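Local coordinates for putative cytochrome P450 120 (Synechocystis sp., PDB 2VE3), which binds heme and retinoic acid as a member of the cytochrome P450 family and probably acts as a monooxygenase, at residues A[206-211]-A[239-244]; A[312-317]-A[360-365]; A[365-370]-A[379-384]. All coordinates share one frame; numbering follows the deposited sequence.

Overall arrangement
Three contacts in one cytochrome P450 chain lie in two separate regions of the fold. Interaction 1 comes first along the sequence and joins helix 192-215 to the start of helix 241-272. Its centre lies about 38 Å from that of interaction 2 and 39 Å from that of interaction 3, across the chain's centre. Interactions 2 and 3 follow in series, with centres about 10 Å apart; they share E365 and both touch the heme. Interaction 2 fastens the end of helix 302-314 to the long loop before helix 394-411, and interaction 3 folds that loop back on itself. R313 and R366, one from each, converge on E310, so the two form one continuous region beside the cofactor.

Interaction 1: A[206-211]-A[239-244]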
loop_
_atom_site.group_PDB
_atom_site.type_symbol
_atom_site.label_atom_id
_atom_site.label_comp_id
_atom_site.label_asym_id
_atom_site.label_seq_id
_atom_site.Cartn_x
_atom_site.Cartn_y
_atom_site.Cartn_z
ATOM N N GLU A 206 8.090 18.302 -13.426
ATOM C CA GLU A 206 7.049 19.077 -12.741
ATOM C C GLU A 206 7.313 19.276 -11.260
ATOM O O GLU A 206 7.099 20.365 -10.733
ATOM C CB GLU A 206 5.674 18.414 -12.904
ATOM C CG GLU A 206 5.104 18.558 -14.286
ATOM C CD GLU A 206 5.021 20.015 -14.706
ATOM O OE1 GLU A 206 4.165 20.738 -14.141
ATOM O OE2 GLU A 206 5.822 20.428 -15.586
ATOM N N LEU A 207 7.731 18.207 -10.584
ATOM C CA LEU A 207 7.979 18.270 -9.148
ATOM C C LEU A 207 9.169 19.196 -8.864
ATOM O O LEU A 207 9.162 19.904 -7.861
ATOM C CB LEU A 207 8.196 16.876 -8.533
ATOM C CG LEU A 207 7.281 15.678 -8.834
ATOM C CD1 LEU A 207 7.744 14.469 -8.028
ATOM C CD2 LEU A 207 5.781 15.942 -8.614
ATOM N N GLU A 208 10.168 19.185 -9.752
ATOM C CA GLU A 208 11.263 20.158 -9.712
ATOM C C GLU A 208 10.716 21.587 -9.747
ATOM O O GLU A 208 11.122 22.414 -8.937
ATOM C CB GLU A 208 12.282 19.923 -10.837
ATOM C CG GLU A 208 13.400 20.989 -10.907
ATOM C CD GLU A 208 14.685 20.520 -11.589
ATOM O OE1 GLU A 208 14.929 19.287 -11.681
ATOM O OE2 GLU A 208 15.481 21.395 -12.012
ATOM N N LYS A 209 9.778 21.854 -10.661
ATOM C CA LYS A 209 9.115 23.165 -10.755
ATOM C C LYS A 209 8.370 23.494 -9.466
ATOM O O LYS A 209 8.523 24.589 -8.924
ATOM C CB LYS A 209 8.149 23.224 -11.943
ATOM C CG LYS A 209 8.816 23.336 -13.316
ATOM C CD LYS A 209 8.969 24.790 -13.750
ATOM C CE LYS A 209 9.795 24.919 -15.035
ATOM N NZ LYS A 209 10.423 26.277 -15.196
ATOM N N ILE A 210 7.569 22.539 -8.988
ATOM C CA ILE A 210 6.800 22.692 -7.754
ATOM C C ILE A 210 7.714 22.992 -6.567
ATOM O O ILE A 210 7.375 23.833 -5.734
ATOM C CB ILE A 210 5.940 21.440 -7.453
ATOM C CG1 ILE A 210 4.759 21.341 -8.420
ATOM C CG2 ILE A 210 5.413 21.465 -6.026
ATOM C CD1 ILE A 210 4.191 19.960 -8.527
ATOM N N ILE A 211 8.857 22.308 -6.491
ATOM C CA ILE A 211 9.837 22.513 -5.398
ATOM C C ILE A 211 10.506 23.903 -5.441
ATOM O O ILE A 211 10.620 24.566 -4.408
ATOM C CB ILE A 211 10.906 21.371 -5.352
ATOM C CG1 ILE A 211 10.289 20.079 -4.808
ATOM C CG2 ILE A 211 12.114 21.753 -4.497
ATOM C CD1 ILE A 211 11.084 18.819 -5.141
ATOM N N LEU A 239 18.605 17.801 2.063
ATOM C CA LEU A 239 18.412 16.789 1.034
ATOM C C LEU A 239 18.618 17.451 -0.314
ATOM O O LEU A 239 18.124 18.561 -0.548
ATOM C CB LEU A 239 17.006 16.210 1.073
ATOM C CG LEU A 239 16.447 15.555 2.334
ATOM C CD1 LEU A 239 15.141 14.839 1.956
ATOM C CD2 LEU A 239 17.441 14.589 2.977
ATOM N N SER A 240 19.337 16.765 -1.197
ATOM C CA SER A 240 19.541 17.252 -2.554
ATOM C C SER A 240 18.212 17.330 -3.283
ATOM O O SER A 240 17.223 16.718 -2.857
ATOM C CB SER A 240 20.504 16.341 -3.319
ATOM O OG SER A 240 19.942 15.045 -3.517
ATOM N N LEU A 241 18.192 18.086 -4.378
ATOM C CA LEU A 241 17.029 18.149 -5.261
ATOM C C LEU A 241 16.640 16.786 -5.848
ATOM O O LEU A 241 15.466 16.431 -5.796
ATOM C CB LEU A 241 17.221 19.197 -6.377
ATOM C CG LEU A 241 16.115 19.267 -7.440
ATOM C CD1 LEU A 241 14.821 19.841 -6.865
ATOM C CD2 LEU A 241 16.576 20.060 -8.659
ATOM N N PRO A 242 17.600 16.029 -6.422
ATOM C CA PRO A 242 17.233 14.696 -6.905
ATOM C C PRO A 242 16.610 13.792 -5.821
ATOM O O PRO A 242 15.674 13.044 -6.110
ATOM C CB PRO A 242 18.572 14.127 -7.423
ATOM C CG PRO A 242 19.362 15.381 -7.828
ATOM C CD PRO A 242 19.015 16.335 -6.710
ATOM N N GLU A 243 17.113 13.876 -4.591
ATOM C CA GLU A 243 16.526 13.140 -3.473
ATOM C C GLU A 243 15.135 13.649 -3.072
ATOM O O GLU A 243 14.222 12.842 -2.792
ATOM C CB GLU A 243 17.465 13.098 -2.261
ATOM C CG GLU A 243 16.766 12.575 -1.014
ATOM C CD GLU A 243 17.661 11.847 -0.051
ATOM O OE1 GLU A 243 18.919 11.998 -0.128
ATOM O OE2 GLU A 243 17.083 11.108 0.791
ATOM N N LEU A 244 14.981 14.974 -3.048
ATOM C CA LEU A 244 13.692 15.627 -2.776
ATOM C C LEU A 244 12.594 15.161 -3.728
ATOM O O LEU A 244 11.470 14.882 -3.308
ATOM C CB LEU A 244 13.828 17.143 -2.896
ATOM C CG LEU A 244 14.548 17.945 -1.801
ATOM C CD1 LEU A 244 14.768 19.412 -2.229
ATOM C CD2 LEU A 244 13.767 17.874 -0.514
#
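E208 and L241 pair across the contact with their CA atoms 7.6 Å apart, and three residues further along each chain the CA atoms of I211 and L244 are separated by 8.3 Å, so that two helices meet through one turn apiece. L241 meets both E208 and I211, and does so by forking. Its CG lies anti to the backbone N (chi1 175°), which sends both methyls out to helix 192-215. CD2 presses on the carboxylate end of E208, 3.5 Å from E208 CD, the two side chains crossing at about a right angle. The other branch, CD1, turns to I211 and rests 4.1 Å from I211 CG2. I211 is forked in its turn: its longer arm reaches past L241 to the next leucine, where I211 CD1 comes within 3.9 Å of L244 CB.

The E208 chain is extended, and its CG, CD, OE1 and OE2 all lie within 4.0 Å of L241 CD2. Its charge is answered by a salt bridge from OE1 to K245, so E208 meets helix 241-272 twice, in van der Waals contact with L241 and in an ionic pair with K245. Helix 224-230 borders the apolar part, L225 touching I211 while L228 and L229 touch L244.

The leucines are presented by a well-formed helix start. S240 is the N-cap: its OG accepts from E243 N at 3.2 Å, with an N-H...O angle of 156°. E243, in turn, holds R104 in a salt bridge. In P450 terms the partners correspond to the G helix and the N-terminal end of the long central helix, and this is plain helix-helix packing of the P450 fold, away from the heme and the bound retinoic acid.

Interaction 2: A[312-317]-A[360-365]; sequences LRLIPP and EKFDPE. With HEM (protoporphyrin IX containing Fe), chain C.
L314 packs against F362 where the last turn of helix 302-314 meets the loop, and this is the tight part of the contact. With CG anti to the backbone N (chi1 -175°), the leucine sends CD2 to the root of the phenylalanine, 3.7 Å from F362 CB, and the two side chains cross at about a right angle. L269 of helix 241-272 touches both residues, and H273 meets the F362 ring. Next to them R313, bent at chi2 and chi3, brings the edge of its guanidinium close to the loop backbone, with R313 NH2 3.0 Å from K361 O near the guanidinium plane. Its clear partners are E310, by a salt bridge, and the carbonyl oxygens of P359 and H350. Inward from the contact, the same segment reaches the heme, P317 CD lying 3.6 Å from HEM CMB.

The other side is looser. E360 and K361 start their side chains away from 312-317, and the long ion pair between K361 NZ and E360 OE2, 3.8 Å, lies at the surface.

E310 and R313 form the ExxR motif of P450s, and R366 completes the E-R-R triad; E310 OE2 also accepts from D363 N. Two arginines around one carboxylate would probably keep that glutamate ionised, which suggests that charge pairing, alongside the apolar packing of L314, ties this loop to the helix.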
loop_
_atom_site.group_PDB
_atom_site.type_symbol
_atom_site.label_atom_id
_atom_site.label_comp_id
_atom_site.label_asym_id
_atom_site.label_seq_id
_atom_site.Cartn_x
_atom_site.Cartn_y
_atom_site.Cartn_z
ATOM N N LEU A 312 -8.082 -5.036 5.583
ATOM C CA LEU A 312 -6.646 -5.176 5.253
ATOM C C LEU A 312 -6.149 -6.615 5.374
ATOM O O LEU A 312 -5.182 -7.012 4.706
ATOM C CB LEU A 312 -5.782 -4.267 6.155
ATOM C CG LEU A 312 -5.964 -2.739 6.079
ATOM C CD1 LEU A 312 -5.076 -2.027 7.081
ATOM C CD2 LEU A 312 -5.751 -2.176 4.676
ATOM N N ARG A 313 -6.792 -7.385 6.258
ATOM C CA ARG A 313 -6.438 -8.777 6.458
ATOM C C ARG A 313 -6.891 -9.567 5.237
ATOM O O ARG A 313 -6.094 -10.247 4.603
ATOM C CB ARG A 313 -7.067 -9.326 7.760
ATOM C CG ARG A 313 -6.445 -10.612 8.304
ATOM C CD ARG A 313 -6.970 -11.884 7.603
ATOM N NE ARG A 313 -8.439 -11.980 7.577
ATOM C CZ ARG A 313 -9.134 -12.920 6.926
ATOM N NH1 ARG A 313 -8.519 -13.871 6.244
ATOM N NH2 ARG A 313 -10.456 -12.902 6.954
ATOM N N LEU A 314 -8.183 -9.475 4.933
ATOM C CA LEU A 314 -8.787 -10.244 3.850
ATOM C C LEU A 314 -8.254 -9.846 2.478
ATOM O O LEU A 314 -7.946 -10.709 1.662
ATOM C CB LEU A 314 -10.326 -10.152 3.892
ATOM C CG LEU A 314 -11.123 -11.011 2.890
ATOM C CD1 LEU A 314 -10.754 -12.502 2.933
ATOM C CD2 LEU A 314 -12.628 -10.828 3.061
ATOM N N ILE A 315 -8.151 -8.550 2.215
ATOM C CA ILE A 315 -7.632 -8.083 0.923
ATOM C C ILE A 315 -6.451 -7.123 1.138
ATOM O O ILE A 315 -6.642 -5.915 1.155
ATOM C CB ILE A 315 -8.731 -7.375 0.082
ATOM C CG1 ILE A 315 -9.996 -8.244 -0.047
ATOM C CG2 ILE A 315 -8.196 -7.024 -1.310
ATOM C CD1 ILE A 315 -11.169 -7.495 -0.651
ATOM N N PRO A 316 -5.230 -7.650 1.303
ATOM C CA PRO A 316 -4.119 -6.753 1.636
ATOM C C PRO A 316 -3.713 -5.921 0.398
ATOM O O PRO A 316 -3.520 -6.479 -0.696
ATOM C CB PRO A 316 -2.993 -7.719 2.059
ATOM C CG PRO A 316 -3.609 -9.103 2.073
ATOM C CD PRO A 316 -4.778 -9.043 1.169
ATOM N N PRO A 317 -3.604 -4.592 0.559
ATOM C CA PRO A 317 -3.292 -3.713 -0.599
ATOM C C PRO A 317 -1.935 -4.018 -1.229
ATOM O O PRO A 317 -1.769 -3.884 -2.452
ATOM C CB PRO A 317 -3.269 -2.305 0.027
ATOM C CG PRO A 317 -4.114 -2.437 1.254
ATOM C CD PRO A 317 -3.787 -3.810 1.797
ATOM N N GLU A 360 -11.463 -17.275 4.129
ATOM C CA GLU A 360 -12.115 -16.601 3.024
ATOM C C GLU A 360 -13.224 -15.685 3.529
ATOM O O GLU A 360 -13.774 -14.888 2.766
ATOM C CB GLU A 360 -12.655 -17.628 2.018
ATOM C CG GLU A 360 -13.949 -18.351 2.461
ATOM C CD GLU A 360 -13.716 -19.500 3.438
ATOM O OE1 GLU A 360 -12.558 -19.949 3.606
ATOM O OE2 GLU A 360 -14.716 -19.969 4.033
ATOM N N LYS A 361 -13.531 -15.789 4.821
ATOM C CA LYS A 361 -14.674 -15.073 5.399
ATOM C C LYS A 361 -14.286 -13.764 6.058
ATOM O O LYS A 361 -13.312 -13.694 6.802
ATOM C CB LYS A 361 -15.457 -15.954 6.382
ATOM C CG LYS A 361 -16.116 -17.166 5.745
ATOM C CD LYS A 361 -17.382 -17.531 6.507
ATOM C CE LYS A 361 -18.342 -18.361 5.665
ATOM N NZ LYS A 361 -18.119 -19.825 5.815
ATOM N N PHE A 362 -15.062 -12.735 5.750
ATOM C CA PHE A 362 -14.903 -11.398 6.290
ATOM C C PHE A 362 -15.539 -11.334 7.678
ATOM O O PHE A 362 -16.767 -11.295 7.806
ATOM C CB PHE A 362 -15.532 -10.378 5.328
ATOM C CG PHE A 362 -15.428 -8.954 5.783
ATOM C CD1 PHE A 362 -14.199 -8.302 5.812
ATOM C CD2 PHE A 362 -16.563 -8.253 6.164
ATOM C CE1 PHE A 362 -14.093 -6.989 6.238
ATOM C CE2 PHE A 362 -16.464 -6.926 6.602
ATOM C CZ PHE A 362 -15.223 -6.290 6.626
ATOM N N ASP A 363 -14.700 -11.323 8.713
ATOM C CA ASP A 363 -15.175 -11.322 10.104
ATOM C C ASP A 363 -14.371 -10.393 11.035
ATOM O O ASP A 363 -13.329 -10.775 11.536
ATOM C CB ASP A 363 -15.178 -12.760 10.646
ATOM C CG ASP A 363 -15.566 -12.843 12.115
ATOM O OD1 ASP A 363 -16.356 -11.984 12.613
ATOM O OD2 ASP A 363 -15.063 -13.788 12.769
ATOM N N PRO A 364 -14.839 -9.154 11.223
ATOM C CA PRO A 364 -14.300 -8.180 12.167
ATOM C C PRO A 364 -14.087 -8.679 13.623
ATOM O O PRO A 364 -13.181 -8.189 14.305
ATOM C CB PRO A 364 -15.338 -7.070 12.117
ATOM C CG PRO A 364 -15.812 -7.111 10.705
ATOM C CD PRO A 364 -15.933 -8.576 10.432
ATOM N N GLU A 365 -14.905 -9.637 14.067
ATOM C CA GLU A 365 -14.831 -10.208 15.418
ATOM C C GLU A 365 -13.518 -10.929 15.718
ATOM O O GLU A 365 -13.307 -11.344 16.840
ATOM C CB GLU A 365 -15.998 -11.178 15.687
ATOM C CG GLU A 365 -17.385 -10.597 15.472
ATOM C CD GLU A 365 -17.706 -9.469 16.429
ATOM O OE1 GLU A 365 -17.534 -9.648 17.650
ATOM O OE2 GLU A 365 -18.135 -8.399 15.963
HETATM C CHA HEM C . 6.507 0.368 3.357
HETATM C CHB HEM C . 2.006 -1.454 3.112
HETATM C CHC HEM C . 0.177 3.047 2.849
HETATM C CHD HEM C . 4.642 4.843 2.529
HETATM C C1A HEM C . 5.459 -0.543 3.334
HETATM C C2A HEM C . 5.542 -1.989 3.429
HETATM C C3A HEM C . 4.288 -2.481 3.377
HETATM C C4A HEM C . 3.383 -1.369 3.222
HETATM C CMA HEM C . 3.846 -3.955 3.435
HETATM C CAA HEM C . 6.848 -2.797 3.621
HETATM C CBA HEM C . 7.456 -3.263 2.301
HETATM C CGA HEM C . 8.802 -3.879 2.618
HETATM O O1A HEM C . 8.815 -4.917 3.343
HETATM O O2A HEM C . 9.848 -3.341 2.150
HETATM C C1B HEM C . 1.118 -0.396 3.062
HETATM C C2B HEM C . -0.334 -0.478 3.130
HETATM C C3B HEM C . -0.839 0.771 3.065
HETATM C C4B HEM C . 0.278 1.672 2.948
HETATM C CMB HEM C . -1.122 -1.800 3.267
HETATM C CAB HEM C . -2.329 1.243 3.074
HETATM C CBB HEM C . -3.292 0.644 3.791
HETATM C C1C HEM C . 1.214 3.948 2.788
HETATM C C2C HEM C . 1.100 5.392 2.779
HETATM C C3C HEM C . 2.337 5.899 2.691
HETATM C C4C HEM C . 3.269 4.773 2.625
HETATM C CMC HEM C . -0.232 6.183 2.896
HETATM C CAC HEM C . 2.743 7.402 2.689
HETATM C CBC HEM C . 2.545 8.223 1.652
HETATM C C1D HEM C . 5.545 3.804 2.632
HETATM C C2D HEM C . 6.959 3.940 2.398
HETATM C C3D HEM C . 7.550 2.548 2.647
HETATM C C4D HEM C . 6.429 1.713 3.035
HETATM C CMD HEM C . 7.710 5.228 1.974
HETATM C CAD HEM C . 9.029 2.109 2.537
HETATM C CBD HEM C . 9.578 1.939 3.952
HETATM C CGD HEM C . 11.035 1.542 3.911
HETATM O O1D HEM C . 11.679 1.615 4.988
HETATM O O2D HEM C . 11.571 1.159 2.828
HETATM N NA HEM C . 4.133 -0.206 3.208
HETATM N NB HEM C . 1.457 0.933 2.934
HETATM N NC HEM C . 2.549 3.597 2.682
HETATM N ND HEM C . 5.267 2.490 3.018
HETATM FE FE HEM C . 3.306 1.748 3.250
#

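Interaction 3: A[365-370]-A[379-384]. With HEM (protoporphyrin IX containing Fe), chain C.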
loop_
_atom_site.group_PDB
_atom_site.type_symbol
_atom_site.label_atom_id
_atom_site.label_comp_id
_atom_site.label_asym_id
_atom_site.label_seq_id
_atom_site.Cartn_x
_atom_site.Cartn_y
_atom_site.Cartn_z
ATOM N N GLU A 365 -14.905 -9.637 14.067
ATOM C CA GLU A 365 -14.831 -10.208 15.418
ATOM C C GLU A 365 -13.518 -10.929 15.718
ATOM O O GLU A 365 -13.307 -11.344 16.840
ATOM C CB GLU A 365 -15.998 -11.178 15.687
ATOM C CG GLU A 365 -17.385 -10.597 15.472
ATOM C CD GLU A 365 -17.706 -9.469 16.429
ATOM O OE1 GLU A 365 -17.534 -9.648 17.650
ATOM O OE2 GLU A 365 -18.135 -8.399 15.963
ATOM N N ARG A 366 -12.651 -11.103 14.719
ATOM C CA ARG A 366 -11.326 -11.669 14.950
ATOM C C ARG A 366 -10.470 -10.676 15.734
ATOM O O ARG A 366 -9.553 -11.071 16.453
ATOM C CB ARG A 366 -10.618 -12.025 13.629
ATOM C CG ARG A 366 -11.367 -12.928 12.656
ATOM C CD ARG A 366 -10.578 -13.014 11.326
ATOM N NE ARG A 366 -11.313 -13.625 10.214
ATOM C CZ ARG A 366 -11.402 -14.933 9.980
ATOM N NH1 ARG A 366 -10.833 -15.801 10.802
ATOM N NH2 ARG A 366 -12.087 -15.383 8.934
ATOM N N PHE A 367 -10.771 -9.388 15.588
ATOM C CA PHE A 367 -9.967 -8.328 16.204
ATOM C C PHE A 367 -10.603 -7.733 17.479
ATOM O O PHE A 367 -10.048 -6.809 18.094
ATOM C CB PHE A 367 -9.588 -7.263 15.152
ATOM C CG PHE A 367 -8.770 -7.830 14.021
ATOM C CD1 PHE A 367 -7.382 -7.932 14.136
ATOM C CD2 PHE A 367 -9.391 -8.341 12.884
ATOM C CE1 PHE A 367 -6.627 -8.496 13.133
ATOM C CE2 PHE A 367 -8.643 -8.907 11.875
ATOM C CZ PHE A 367 -7.246 -8.986 12.005
ATOM N N THR A 368 -11.762 -8.281 17.848
ATOM C CA THR A 368 -12.440 -8.015 19.126
ATOM C C THR A 368 -11.524 -8.522 20.220
ATOM O O THR A 368 -10.997 -9.623 20.083
ATOM C CB THR A 368 -13.797 -8.790 19.205
ATOM O OG1 THR A 368 -14.733 -8.217 18.293
ATOM C CG2 THR A 368 -14.414 -8.762 20.615
ATOM N N PRO A 369 -11.327 -7.728 21.302
ATOM C CA PRO A 369 -10.533 -8.013 22.496
ATOM C C PRO A 369 -10.044 -9.462 22.757
ATOM O O PRO A 369 -8.835 -9.660 22.952
ATOM C CB PRO A 369 -11.453 -7.511 23.606
ATOM C CG PRO A 369 -12.161 -6.294 22.950
ATOM C CD PRO A 369 -11.944 -6.396 21.451
ATOM N N ASP A 370 -10.938 -10.451 22.769
ATOM C CA ASP A 370 -10.502 -11.838 23.019
ATOM C C ASP A 370 -10.542 -12.749 21.796
ATOM O O ASP A 370 -10.388 -13.976 21.923
ATOM C CB ASP A 370 -11.324 -12.478 24.136
ATOM C CG ASP A 370 -10.969 -11.941 25.492
ATOM O OD1 ASP A 370 -10.083 -12.547 26.147
ATOM O OD2 ASP A 370 -11.574 -10.917 25.896
ATOM N N PHE A 379 3.401 -11.435 14.188
ATOM C CA PHE A 379 3.631 -11.386 12.719
ATOM C C PHE A 379 2.616 -12.188 11.908
ATOM O O PHE A 379 2.911 -12.672 10.809
ATOM C CB PHE A 379 5.076 -11.775 12.353
ATOM C CG PHE A 379 6.125 -10.900 12.993
ATOM C CD1 PHE A 379 6.252 -9.560 12.628
ATOM C CD2 PHE A 379 6.983 -11.414 13.962
ATOM C CE1 PHE A 379 7.223 -8.739 13.218
ATOM C CE2 PHE A 379 7.971 -10.601 14.561
ATOM C CZ PHE A 379 8.082 -9.265 14.184
ATOM N N ALA A 380 1.408 -12.277 12.459
ATOM C CA ALA A 380 0.299 -13.012 11.870
ATOM C C ALA A 380 -0.595 -12.098 11.000
ATOM O O ALA A 380 -1.194 -12.527 10.002
ATOM C CB ALA A 380 -0.513 -13.666 12.992
ATOM N N HIS A 381 -0.680 -10.835 11.406
ATOM C CA HIS A 381 -1.391 -9.794 10.690
ATOM C C HIS A 381 -0.301 -8.790 10.309
ATOM O O HIS A 381 0.209 -8.051 11.150
ATOM C CB HIS A 381 -2.443 -9.190 11.619
ATOM C CG HIS A 381 -3.303 -8.135 10.993
ATOM N ND1 HIS A 381 -4.255 -8.413 10.037
ATOM C CD2 HIS A 381 -3.396 -6.808 11.236
ATOM C CE1 HIS A 381 -4.870 -7.299 9.691
ATOM N NE2 HIS A 381 -4.373 -6.312 10.409
ATOM N N VAL A 382 0.098 -8.818 9.040
ATOM C CA VAL A 382 1.185 -7.982 8.546
ATOM C C VAL A 382 0.857 -7.175 7.268
ATOM O O VAL A 382 1.632 -7.214 6.304
ATOM C CB VAL A 382 2.485 -8.801 8.351
ATOM C CG1 VAL A 382 3.076 -9.214 9.715
ATOM C CG2 VAL A 382 2.267 -10.018 7.417
ATOM N N PRO A 383 -0.255 -6.414 7.276
ATOM C CA PRO A 383 -0.660 -5.595 6.117
ATOM C C PRO A 383 0.346 -4.446 5.849
ATOM O O PRO A 383 0.465 -3.982 4.722
ATOM C CB PRO A 383 -2.029 -5.038 6.538
ATOM C CG PRO A 383 -1.962 -5.015 8.067
ATOM C CD PRO A 383 -1.174 -6.240 8.426
ATOM N N PHE A 384 1.072 -4.024 6.889
ATOM C CA PHE A 384 2.095 -2.972 6.787
ATOM C C PHE A 384 3.522 -3.508 6.910
ATOM O O PHE A 384 4.472 -2.732 7.086
ATOM C CB PHE A 384 1.856 -1.880 7.838
ATOM C CG PHE A 384 0.491 -1.232 7.738
ATOM C CD1 PHE A 384 0.209 -0.300 6.727
ATOM C CD2 PHE A 384 -0.525 -1.577 8.631
ATOM C CE1 PHE A 384 -1.048 0.300 6.630
ATOM C CE2 PHE A 384 -1.788 -0.977 8.538
ATOM C CZ PHE A 384 -2.046 -0.042 7.540
HETATM C CHA HEM C . 6.507 0.368 3.357
HETATM C CHB HEM C . 2.006 -1.454 3.112
HETATM C CHC HEM C . 0.177 3.047 2.849
HETATM C CHD HEM C . 4.642 4.843 2.529
HETATM C C1A HEM C . 5.459 -0.543 3.334
HETATM C C2A HEM C . 5.542 -1.989 3.429
HETATM C C3A HEM C . 4.288 -2.481 3.377
HETATM C C4A HEM C . 3.383 -1.369 3.222
HETATM C CMA HEM C . 3.846 -3.955 3.435
HETATM C CAA HEM C . 6.848 -2.797 3.621
HETATM C CBA HEM C . 7.456 -3.263 2.301
HETATM C CGA HEM C . 8.802 -3.879 2.618
HETATM O O1A HEM C . 8.815 -4.917 3.343
HETATM O O2A HEM C . 9.848 -3.341 2.150
HETATM C C1B HEM C . 1.118 -0.396 3.062
HETATM C C2B HEM C . -0.334 -0.478 3.130
HETATM C C3B HEM C . -0.839 0.771 3.065
HETATM C C4B HEM C . 0.278 1.672 2.948
HETATM C CMB HEM C . -1.122 -1.800 3.267
HETATM C CAB HEM C . -2.329 1.243 3.074
HETATM C CBB HEM C . -3.292 0.644 3.791
HETATM C C1C HEM C . 1.214 3.948 2.788
HETATM C C2C HEM C . 1.100 5.392 2.779
HETATM C C3C HEM C . 2.337 5.899 2.691
HETATM C C4C HEM C . 3.269 4.773 2.625
HETATM C CMC HEM C . -0.232 6.183 2.896
HETATM C CAC HEM C . 2.743 7.402 2.689
HETATM C CBC HEM C . 2.545 8.223 1.652
HETATM C C1D HEM C . 5.545 3.804 2.632
HETATM C C2D HEM C . 6.959 3.940 2.398
HETATM C C3D HEM C . 7.550 2.548 2.647
HETATM C C4D HEM C . 6.429 1.713 3.035
HETATM C CMD HEM C . 7.710 5.228 1.974
HETATM C CAD HEM C . 9.029 2.109 2.537
HETATM C CBD HEM C . 9.578 1.939 3.952
HETATM C CGD HEM C . 11.035 1.542 3.911
HETATM O O1D HEM C . 11.679 1.615 4.988
HETATM O O2D HEM C . 11.571 1.159 2.828
HETATM N NA HEM C . 4.133 -0.206 3.208
HETATM N NB HEM C . 1.457 0.933 2.934
HETATM N NC HEM C . 2.549 3.597 2.682
HETATM N ND HEM C . 5.267 2.490 3.018
HETATM FE FE HEM C . 3.306 1.748 3.250
#
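F367 and H381 are brought together by different first torsions: the phenylalanine has CG anti to its carbonyl carbon (chi1 -61°), whereas the histidine has CG anti to the backbone N (chi1 -177°), and each ring thereby swings across the gap to the other. They meet as an edge-to-face pair, the edge of F367 directed at the face of H381, with ring centroids 4.8 Å apart and planes at 58°. F367 CE1 stands 3.8 Å above the H381 plane, over the ring centre, and P383 CD covers the opposite face at 3.6 Å. The imidazole is thus clasped between an aromatic edge and a proline ring. F367 closes the P-E-R-F sequence, 364-367, a family motif that places it directly after the arginine, while F384 opens the cysteine loop, FGGGLREC, that leads to C391, the probable axial ligand of the heme iron. An alanine in place of H381 removes the flat group between F367 and P383, and the phenylalanine ring, without that face to lean on, is likely to turn more freely. From P383 onward the chain lies against the cofactor, and F384 CE1 is 3.6 Å from HEM C3B.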